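PDB 5LPE: kallikrein-10 from Homo sapiens, which is a secreted, zymogen-like serine peptidase of the kallikrein subfamily, inhibited by zinc and credited with a tumour-suppressor role in breast and prostate cancer. Local coordinates for residues Ala43-Val54 with Gln66-Val75; Asp92-Lys100 with Thr218-Ile227. All coordinates share one frame; numbering follows the deposited sequence.

Contact 1. Residues Ala43-Val54 with Gln66-Val75. With ZN (zinc ion), chain F.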
loop_
_atom_site.group_PDB
_atom_site.type_symbol
_atom_site.label_atom_id
_atom_site.label_comp_id
_atom_site.label_asym_id
_atom_site.label_seq_id
_atom_site.Cartn_x
_atom_site.Cartn_y
_atom_site.Cartn_z
ATOM N N ALA A 43 0.747 9.363 1.740
ATOM C CA ALA A 43 0.635 10.640 2.439
ATOM C C ALA A 43 -0.768 11.237 2.339
ATOM O O ALA A 43 -1.235 11.865 3.297
ATOM C CB ALA A 43 1.665 11.628 1.903
ATOM N N HIS A 44 -1.476 11.035 1.213
ATOM C CA HIS A 44 -2.794 11.659 1.065
ATOM C C HIS A 44 -3.791 11.154 2.089
ATOM O O HIS A 44 -4.908 11.678 2.148
ATOM C CB HIS A 44 -3.377 11.452 -0.342
ATOM C CG HIS A 44 -3.887 10.065 -0.602
ATOM N ND1 HIS A 44 -3.353 9.250 -1.578
ATOM C CD2 HIS A 44 -4.885 9.355 -0.024
ATOM C CE1 HIS A 44 -3.993 8.094 -1.579
ATOM N NE2 HIS A 44 -4.926 8.130 -0.642
ATOM N N CYS A 45 -3.423 10.131 2.861
ATOM C CA CYS A 45 -4.204 9.609 3.974
ATOM C C CYS A 45 -3.953 10.358 5.275
ATOM O O CYS A 45 -4.505 9.970 6.313
ATOM C CB CYS A 45 -3.881 8.130 4.189
ATOM S SG CYS A 45 -4.080 7.075 2.750
ATOM N N GLY A 46 -3.132 11.405 5.247
ATOM C CA GLY A 46 -2.655 12.046 6.459
ATOM C C GLY A 46 -3.518 13.157 7.016
ATOM O O GLY A 46 -3.018 14.003 7.759
ATOM N N ASN A 47 -4.809 13.171 6.665
ATOM C CA ASN A 47 -5.749 14.090 7.305
ATOM C C ASN A 47 -5.572 14.061 8.816
ATOM O O ASN A 47 -5.450 15.112 9.457
ATOM C CB ASN A 47 -7.195 13.734 6.934
ATOM C CG ASN A 47 -7.363 13.386 5.459
ATOM O OD1 ASN A 47 -7.019 12.280 5.029
ATOM N ND2 ASN A 47 -7.904 14.323 4.683
ATOM N N LYS A 48 -5.540 12.851 9.390
ATOM C CA LYS A 48 -5.124 12.593 10.776
ATOM C C LYS A 48 -6.141 13.135 11.774
ATOM O O LYS A 48 -6.895 14.050 11.451
ATOM C CB LYS A 48 -3.736 13.201 11.043
ATOM C CG LYS A 48 -2.613 12.180 11.107
ATOM C CD LYS A 48 -1.255 12.829 10.929
ATOM C CE LYS A 48 -0.780 12.728 9.485
ATOM N NZ LYS A 48 0.509 13.439 9.232
ATOM N N PRO A 49 -6.174 12.590 12.998
ATOM C CA PRO A 49 -5.435 11.457 13.570
ATOM C C PRO A 49 -5.940 10.106 13.099
ATOM O O PRO A 49 -7.105 10.007 12.699
ATOM C CB PRO A 49 -5.673 11.610 15.070
ATOM C CG PRO A 49 -6.905 12.435 15.180
ATOM C CD PRO A 49 -6.874 13.365 14.036
ATOM N N LEU A 50 -5.083 9.083 13.180
ATOM C CA LEU A 50 -5.394 7.748 12.687
ATOM C C LEU A 50 -5.143 6.701 13.762
ATOM O O LEU A 50 -4.446 6.943 14.752
ATOM C CB LEU A 50 -4.559 7.401 11.450
ATOM C CG LEU A 50 -4.883 8.117 10.145
ATOM C CD1 LEU A 50 -4.080 7.513 9.010
ATOM C CD2 LEU A 50 -6.372 8.048 9.856
ATOM N N TRP A 51 -5.715 5.516 13.547
ATOM C CA TRP A 51 -5.388 4.362 14.366
ATOM C C TRP A 51 -5.464 3.104 13.508
ATOM O O TRP A 51 -6.256 3.023 12.567
ATOM C CB TRP A 51 -6.295 4.263 15.601
ATOM C CG TRP A 51 -7.773 4.211 15.343
ATOM C CD1 TRP A 51 -8.608 5.273 15.129
ATOM C CD2 TRP A 51 -8.607 3.034 15.319
ATOM N NE1 TRP A 51 -9.902 4.829 14.949
ATOM C CE2 TRP A 51 -9.930 3.461 15.069
ATOM C CE3 TRP A 51 -8.362 1.665 15.474
ATOM C CZ2 TRP A 51 -11.002 2.567 14.963
ATOM C CZ3 TRP A 51 -9.439 0.776 15.371
ATOM C CH2 TRP A 51 -10.737 1.236 15.116
ATOM N N ALA A 52 -4.641 2.118 13.859
ATOM C CA ALA A 52 -4.285 1.013 12.978
ATOM C C ALA A 52 -4.741 -0.314 13.563
ATOM O O ALA A 52 -4.319 -0.690 14.665
ATOM C CB ALA A 52 -2.773 0.983 12.742
ATOM N N ARG A 53 -5.579 -1.033 12.813
ATOM C CA ARG A 53 -5.916 -2.421 13.108
ATOM C C ARG A 53 -5.005 -3.320 12.283
ATOM O O ARG A 53 -5.031 -3.268 11.052
ATOM C CB ARG A 53 -7.380 -2.723 12.797
ATOM C CG ARG A 53 -7.860 -3.997 13.487
ATOM C CD ARG A 53 -9.308 -4.361 13.186
ATOM N NE ARG A 53 -9.382 -5.653 12.510
ATOM C CZ ARG A 53 -9.532 -5.800 11.196
ATOM N NH1 ARG A 53 -9.579 -7.018 10.662
ATOM N NH2 ARG A 53 -9.643 -4.728 10.415
ATOM N N VAL A 54 -4.206 -4.143 12.949
ATOM C CA VAL A 54 -3.203 -4.945 12.256
ATOM C C VAL A 54 -3.584 -6.418 12.309
ATOM O O VAL A 54 -4.268 -6.874 13.225
ATOM C CB VAL A 54 -1.790 -4.724 12.838
ATOM C CG1 VAL A 54 -1.383 -3.274 12.682
ATOM C CG2 VAL A 54 -1.738 -5.139 14.287
ATOM N N GLN A 66 -4.999 -7.188 16.726
ATOM C CA GLN A 66 -4.267 -6.231 17.515
ATOM C C GLN A 66 -4.556 -4.838 17.082
ATOM O O GLN A 66 -4.377 -4.494 15.945
ATOM C CB GLN A 66 -2.786 -6.536 17.500
ATOM C CG GLN A 66 -2.509 -7.924 18.005
ATOM C CD GLN A 66 -1.111 -8.453 17.749
ATOM O OE1 GLN A 66 -0.137 -7.731 17.789
ATOM N NE2 GLN A 66 -1.024 -9.750 17.540
ATOM N N LEU A 67 -4.997 -4.036 18.028
ATOM C CA LEU A 67 -5.330 -2.675 17.767
ATOM C C LEU A 67 -4.256 -1.791 18.267
ATOM O O LEU A 67 -3.731 -1.978 19.325
ATOM C CB LEU A 67 -6.611 -2.292 18.483
ATOM C CG LEU A 67 -7.891 -2.810 17.878
ATOM C CD1 LEU A 67 -9.110 -2.182 18.505
ATOM C CD2 LEU A 67 -7.864 -2.518 16.408
ATOM N N ARG A 68 -3.936 -0.797 17.488
ATOM C CA ARG A 68 -2.953 0.169 17.954
ATOM C C ARG A 68 -3.377 1.532 17.443
ATOM O O ARG A 68 -4.280 1.659 16.621
ATOM C CB ARG A 68 -1.524 -0.130 17.478
ATOM C CG ARG A 68 -0.936 -1.423 17.965
ATOM C CD ARG A 68 -0.685 -1.423 19.456
ATOM N NE ARG A 68 0.167 -2.553 19.802
ATOM C CZ ARG A 68 -0.284 -3.781 20.026
ATOM N NH1 ARG A 68 -1.579 -4.033 19.950
ATOM N NH2 ARG A 68 0.557 -4.754 20.325
ATOM N N ARG A 69 -2.732 2.562 17.947
ATOM C CA ARG A 69 -2.930 3.895 17.422
ATOM C C ARG A 69 -1.603 4.502 17.080
ATOM O O ARG A 69 -0.550 4.049 17.525
ATOM C CB ARG A 69 -3.617 4.796 18.407
ATOM C CG ARG A 69 -4.920 4.294 18.648
ATOM C CD ARG A 69 -5.471 5.048 19.714
ATOM N NE ARG A 69 -5.547 4.204 20.873
ATOM C CZ ARG A 69 -6.446 4.414 21.805
ATOM N NH1 ARG A 69 -6.542 3.595 22.848
ATOM N NH2 ARG A 69 -7.354 5.363 21.573
ATOM N N THR A 70 -1.676 5.563 16.308
ATOM C CA THR A 70 -0.471 6.177 15.799
ATOM C C THR A 70 -0.151 7.423 16.617
ATOM O O THR A 70 -1.033 8.057 17.205
ATOM C CB THR A 70 -0.615 6.471 14.299
ATOM O OG1 THR A 70 -1.697 7.367 14.087
ATOM C CG2 THR A 70 -0.943 5.185 13.568
ATOM N N THR A 71 1.139 7.693 16.754
ATOM C CA THR A 71 1.611 8.940 17.333
ATOM C C THR A 71 2.375 9.728 16.278
ATOM O O THR A 71 1.850 10.699 15.732
ATOM C CB THR A 71 2.481 8.662 18.556
ATOM O OG1 THR A 71 3.448 7.659 18.217
ATOM C CG2 THR A 71 1.632 8.151 19.698
ATOM N N ARG A 72 3.591 9.310 15.944
ATOM C CA ARG A 72 4.353 10.008 14.920
ATOM C C ARG A 72 3.797 9.671 13.551
ATOM O O ARG A 72 3.500 8.508 13.250
ATOM C CB ARG A 72 5.833 9.650 15.008
ATOM C CG ARG A 72 6.484 10.110 16.305
ATOM C CD ARG A 72 7.962 9.899 16.240
ATOM N NE ARG A 72 8.566 10.705 15.194
ATOM C CZ ARG A 72 9.730 10.412 14.622
ATOM N NH1 ARG A 72 10.397 9.324 15.001
ATOM N NH2 ARG A 72 10.225 11.206 13.672
ATOM N N SER A 73 3.585 10.701 12.746
ATOM C CA SER A 73 3.190 10.525 11.355
ATOM C C SER A 73 4.124 11.367 10.506
ATOM O O SER A 73 3.971 12.591 10.448
ATOM C CB SER A 73 1.756 10.964 11.154
ATOM O OG SER A 73 1.683 12.337 11.462
ATOM N N VAL A 74 5.023 10.713 9.785
ATOM C CA VAL A 74 6.060 11.403 9.037
ATOM C C VAL A 74 5.688 11.320 7.562
ATOM O O VAL A 74 5.739 10.255 6.936
ATOM C CB VAL A 74 7.448 10.818 9.324
ATOM C CG1 VAL A 74 8.513 11.563 8.543
ATOM C CG2 VAL A 74 7.732 10.909 10.814
ATOM N N VAL A 75 5.283 12.440 7.024
ATOM C CA VAL A 75 4.991 12.537 5.609
ATOM C C VAL A 75 6.300 12.780 4.887
ATOM O O VAL A 75 7.191 13.453 5.418
ATOM C CB VAL A 75 3.967 13.655 5.366
ATOM C CG1 VAL A 75 3.872 13.981 3.895
ATOM C CG2 VAL A 75 2.617 13.249 5.925
HETATM ZN ZN ZN F . -2.287 10.299 -3.045
#
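A52 and R68 form an antiparallel hydrogen-bonded pair, A52 N giving its hydrogen to R68 O at 2.8 Å and R68 N returning one to A52 O. Strands 51-54 and 66-75 thus make a beta hairpin in the N-terminal barrel of the chymotrypsin-like fold, their axes 147° apart in direction. V54 N extends the ladder to Q66 O, 3.0 Å away in a nearly straight bond. At the other end L50 O takes T70 OG1 at 2.9 Å, which approaches from above the carbonyl plane, and a weak bond from T70 N. With OG1 set between its own N and carbonyl carbon (chi1 61°), T70 turns its hydroxyl back to the neighbouring backbone.

The small A52 and branched V54 suit the face turned to V19 and L21. On the other face L67 CD2 packs against W51 and R53, meeting the rim of the indole at CZ3 (3.8 Å) and the aliphatic part of the arginine at CG. The indole also stacks on F22, and its NE1 bonds to G24 O. R68 NH1 bonds L67 O, which lies in the guanidinium plane, while NH2 goes to P104 O. Beyond the ladder, A43 CB touches V75 CG1, and the long K48, bent at chi3, reaches strand 66-75, where its NZ donates a hydrogen bond to S73 OG (2.8 Å).

Contact 2. Residues Asp92-Lys100 with Thr218-Ile227. With ZN (zinc ion), chain F.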
loop_
_atom_site.group_PDB
_atom_site.type_symbol
_atom_site.label_atom_id
_atom_site.label_comp_id
_atom_site.label_asym_id
_atom_site.label_seq_id
_atom_site.Cartn_x
_atom_site.Cartn_y
_atom_site.Cartn_z
ATOM N N ASP A 92 -1.292 13.555 -6.217
ATOM C CA ASP A 92 -0.319 13.625 -5.135
ATOM C C ASP A 92 0.993 13.034 -5.601
ATOM O O ASP A 92 1.042 11.905 -6.100
ATOM C CB ASP A 92 -0.769 12.864 -3.890
ATOM C CG ASP A 92 -2.246 12.771 -3.754
ATOM O OD1 ASP A 92 -2.849 13.722 -3.220
ATOM O OD2 ASP A 92 -2.786 11.716 -4.140
ATOM N N GLU A 93 2.069 13.764 -5.397
ATOM C CA GLU A 93 3.365 13.281 -5.825
ATOM C C GLU A 93 4.266 13.103 -4.608
ATOM O O GLU A 93 4.277 13.951 -3.703
ATOM C CB GLU A 93 3.943 14.222 -6.890
ATOM C CG GLU A 93 3.002 14.469 -8.129
ATOM C CD GLU A 93 2.192 13.231 -8.657
ATOM O OE1 GLU A 93 1.129 13.453 -9.299
ATOM O OE2 GLU A 93 2.604 12.054 -8.476
ATOM N N HIS A 94 4.988 11.971 -4.583
ATOM C CA HIS A 94 5.717 11.488 -3.405
ATOM C C HIS A 94 4.777 11.200 -2.234
ATOM O O HIS A 94 5.108 11.491 -1.081
ATOM C CB HIS A 94 6.805 12.469 -2.939
ATOM C CG HIS A 94 7.951 12.645 -3.889
ATOM N ND1 HIS A 94 8.746 11.599 -4.308
ATOM C CD2 HIS A 94 8.459 13.761 -4.468
ATOM C CE1 HIS A 94 9.684 12.061 -5.118
ATOM N NE2 HIS A 94 9.529 13.369 -5.233
ATOM N N ASP A 95 3.607 10.600 -2.483
ATOM C CA ASP A 95 2.691 10.460 -1.353
ATOM C C ASP A 95 3.030 9.151 -0.662
ATOM O O ASP A 95 2.599 8.072 -1.065
ATOM C CB ASP A 95 1.215 10.556 -1.745
ATOM C CG ASP A 95 0.815 9.614 -2.846
ATOM O OD1 ASP A 95 1.715 9.074 -3.532
ATOM O OD2 ASP A 95 -0.416 9.439 -3.035
ATOM N N LEU A 96 3.730 9.306 0.455
ATOM C CA LEU A 96 4.215 8.271 1.346
ATOM C C LEU A 96 4.148 8.870 2.734
ATOM O O LEU A 96 4.487 10.038 2.924
ATOM C CB LEU A 96 5.655 7.874 1.026
ATOM C CG LEU A 96 5.872 6.445 0.561
ATOM C CD1 LEU A 96 4.927 6.144 -0.568
ATOM C CD2 LEU A 96 7.317 6.282 0.148
ATOM N N MET A 97 3.700 8.086 3.694
ATOM C CA MET A 97 3.614 8.577 5.058
ATOM C C MET A 97 3.943 7.401 5.963
ATOM O O MET A 97 3.462 6.283 5.736
ATOM C CB MET A 97 2.218 9.146 5.336
ATOM C CG MET A 97 2.001 9.691 6.708
ATOM S SD MET A 97 0.310 10.309 6.972
ATOM C CE MET A 97 -0.687 8.908 6.506
ATOM N N LEU A 98 4.788 7.643 6.957
ATOM C CA LEU A 98 5.129 6.620 7.928
ATOM C C LEU A 98 4.350 6.906 9.202
ATOM O O LEU A 98 4.414 8.018 9.745
ATOM C CB LEU A 98 6.642 6.555 8.161
ATOM C CG LEU A 98 7.288 5.735 7.033
ATOM C CD1 LEU A 98 8.764 5.989 6.874
ATOM C CD2 LEU A 98 7.017 4.243 7.246
ATOM N N LEU A 99 3.568 5.923 9.634
ATOM C CA LEU A 99 2.782 6.000 10.856
ATOM C C LEU A 99 3.496 5.221 11.951
ATOM O O LEU A 99 3.802 4.035 11.777
ATOM C CB LEU A 99 1.380 5.439 10.629
ATOM C CG LEU A 99 0.498 6.327 9.752
ATOM C CD1 LEU A 99 -0.958 6.117 10.069
ATOM C CD2 LEU A 99 0.849 7.797 9.910
ATOM N N LYS A 100 3.760 5.876 13.075
ATOM C CA LYS A 100 4.344 5.172 14.203
ATOM C C LYS A 100 3.243 4.655 15.124
ATOM O O LYS A 100 2.340 5.403 15.499
ATOM C CB LYS A 100 5.305 6.067 14.974
ATOM C CG LYS A 100 6.181 5.258 15.922
ATOM C CD LYS A 100 6.466 6.022 17.184
ATOM C CE LYS A 100 7.815 5.637 17.742
ATOM N NZ LYS A 100 7.977 4.177 17.729
ATOM N N THR A 218 3.312 4.107 -5.616
ATOM C CA THR A 218 4.611 4.686 -5.327
ATOM C C THR A 218 5.661 3.582 -5.381
ATOM O O THR A 218 5.464 2.506 -4.820
ATOM C CB THR A 218 4.607 5.371 -3.962
ATOM O OG1 THR A 218 3.540 6.325 -3.910
ATOM C CG2 THR A 218 5.941 6.100 -3.734
ATOM N N GLN A 219 6.771 3.826 -6.069
ATOM C CA GLN A 219 7.786 2.792 -6.207
ATOM C C GLN A 219 8.660 2.825 -4.958
ATOM O O GLN A 219 9.431 3.765 -4.756
ATOM C CB GLN A 219 8.594 3.044 -7.472
ATOM C CG GLN A 219 9.512 1.947 -7.901
ATOM C CD GLN A 219 10.206 2.301 -9.189
ATOM O OE1 GLN A 219 10.276 3.470 -9.563
ATOM N NE2 GLN A 219 10.723 1.297 -9.873
ATOM N N ILE A 220 8.580 1.773 -4.141
ATOM C CA ILE A 220 9.103 1.831 -2.774
ATOM C C ILE A 220 10.622 1.621 -2.733
ATOM O O ILE A 220 11.283 2.089 -1.803
ATOM C CB ILE A 220 8.340 0.817 -1.891
ATOM C CG1 ILE A 220 6.832 1.110 -1.913
ATOM C CG2 ILE A 220 8.783 0.862 -0.447
ATOM C CD1 ILE A 220 6.411 2.493 -1.385
ATOM N N CYS A 221 11.196 0.928 -3.728
ATOM C CA CYS A 221 12.639 0.721 -3.860
ATOM C C CYS A 221 13.401 2.000 -4.160
ATOM O O CYS A 221 14.636 1.959 -4.193
ATOM C CB CYS A 221 12.948 -0.268 -4.980
ATOM S SG CYS A 221 12.564 0.399 -6.633
ATOM N N LYS A 222 12.705 3.106 -4.447
ATOM C CA LYS A 222 13.331 4.415 -4.582
ATOM C C LYS A 222 13.322 5.222 -3.294
ATOM O O LYS A 222 13.939 6.290 -3.253
ATOM C CB LYS A 222 12.623 5.243 -5.665
ATOM C CG LYS A 222 12.328 4.493 -6.963
ATOM C CD LYS A 222 13.597 3.941 -7.574
ATOM C CE LYS A 222 13.495 3.873 -9.076
ATOM N NZ LYS A 222 14.780 3.353 -9.606
ATOM N N TYR A 223 12.569 4.789 -2.288
ATOM C CA TYR A 223 12.408 5.517 -1.036
ATOM C C TYR A 223 13.151 4.903 0.151
ATOM O O TYR A 223 12.972 5.360 1.284
ATOM C CB TYR A 223 10.911 5.698 -0.754
ATOM C CG TYR A 223 10.302 6.660 -1.762
ATOM C CD1 TYR A 223 9.854 6.213 -2.993
ATOM C CD2 TYR A 223 10.241 8.029 -1.507
ATOM C CE1 TYR A 223 9.329 7.080 -3.924
ATOM C CE2 TYR A 223 9.702 8.921 -2.451
ATOM C CZ TYR A 223 9.249 8.431 -3.654
ATOM O OH TYR A 223 8.727 9.266 -4.611
ATOM N N MET A 224 13.958 3.863 -0.069
ATOM C CA MET A 224 14.526 3.116 1.055
ATOM C C MET A 224 15.397 3.988 1.964
ATOM O O MET A 224 15.419 3.786 3.185
ATOM C CB MET A 224 15.323 1.920 0.541
ATOM C CG MET A 224 14.433 0.858 -0.056
ATOM S SD MET A 224 13.077 0.611 1.070
ATOM C CE MET A 224 13.934 -0.212 2.422
ATOM N N SER A 225 16.128 4.950 1.392
ATOM C CA SER A 225 16.944 5.837 2.215
ATOM C C SER A 225 16.102 6.518 3.279
ATOM O O SER A 225 16.442 6.495 4.466
ATOM C CB SER A 225 17.645 6.880 1.344
ATOM O OG SER A 225 18.652 6.281 0.544
ATOM N N TRP A 226 14.992 7.131 2.865
ATOM C CA TRP A 226 14.119 7.830 3.803
ATOM C C TRP A 226 13.427 6.856 4.749
ATOM O O TRP A 226 13.397 7.092 5.956
ATOM C CB TRP A 226 13.094 8.672 3.031
ATOM C CG TRP A 226 12.054 9.312 3.881
ATOM C CD1 TRP A 226 12.215 10.394 4.698
ATOM C CD2 TRP A 226 10.676 8.931 3.988
ATOM N NE1 TRP A 226 11.027 10.703 5.315
ATOM C CE2 TRP A 226 10.065 9.819 4.898
ATOM C CE3 TRP A 226 9.905 7.921 3.416
ATOM C CZ2 TRP A 226 8.721 9.722 5.249
ATOM C CZ3 TRP A 226 8.566 7.837 3.763
ATOM C CH2 TRP A 226 7.992 8.729 4.673
ATOM N N ILE A 227 12.887 5.745 4.228
ATOM C CA ILE A 227 12.081 4.842 5.057
ATOM C C ILE A 227 12.912 4.262 6.194
ATOM O O ILE A 227 12.456 4.169 7.337
ATOM C CB ILE A 227 11.454 3.725 4.204
ATOM C CG1 ILE A 227 10.435 4.300 3.242
ATOM C CG2 ILE A 227 10.774 2.683 5.097
ATOM C CD1 ILE A 227 9.667 3.241 2.513
HETATM ZN ZN ZN F . -2.287 10.299 -3.045
#
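L98 and L96 each lay a methyl over an aromatic face. L98 CD1 stands 3.9 Å from the centroid of the six-membered ring of W226, and L96 CD2 4.0 Å from that of Y223, both as CH-pi contacts. The other branch of L96, CD1, packs on T218 CG2 and I220 CD1, a forked side chain serving two walls at once. CG of W226 lies opposite its backbone N (chi1 174°), which carries the broad indole from helix 224-230 across to strand 97-101. This is the chymotrypsin-like arrangement in which the C-terminal helix, with Y223 at its N-cap, returns to pack against the N-terminal barrel. A serine in place of W226 would probably open a gap beside L98 CD1 and deprive H76 of one of its edge-to-face partners.

Polar links are fewer. The H94 and Y223 rings meet rim to rim, planes at 75°; the hydrogen bond modelled between H94 ND1 and Y223 OH is very short, and its details are doubtful at this resolution. T218 OG1 makes a weak bond to D95 O (3.5 Å). Zinc takes one oxygen from each carboxylate, D92 OD2 at 1.9 Å and D95 OD2 at 2.1 Å, the latter also hydrogen-bonded to S202 OG.

Contacts 1 and 2 have centres 15 Å apart and both reach one barrel sheet, through strands 66-75 and 97-101, which are antiparallel neighbours in it. V74 N lies 2.8 Å from L98 O and R72 O 2.7 Å from K100 N, both probable hydrogen bonds. Zinc joins them at the active site: H44 ND1 of contact 1, 2.1 Å from the metal, completes the site with the D92 and D95 of contact 2. As in related serine proteases, H44, D95 and S187 probably form the charge relay. The nearest side-chain atoms of H44 and D95 are about 3 Å apart, but the metal occupies the ND1 that faces aspartate in active relatives, consistent with inhibition, while H44 NE2 hydrogen-bonds S187 OG.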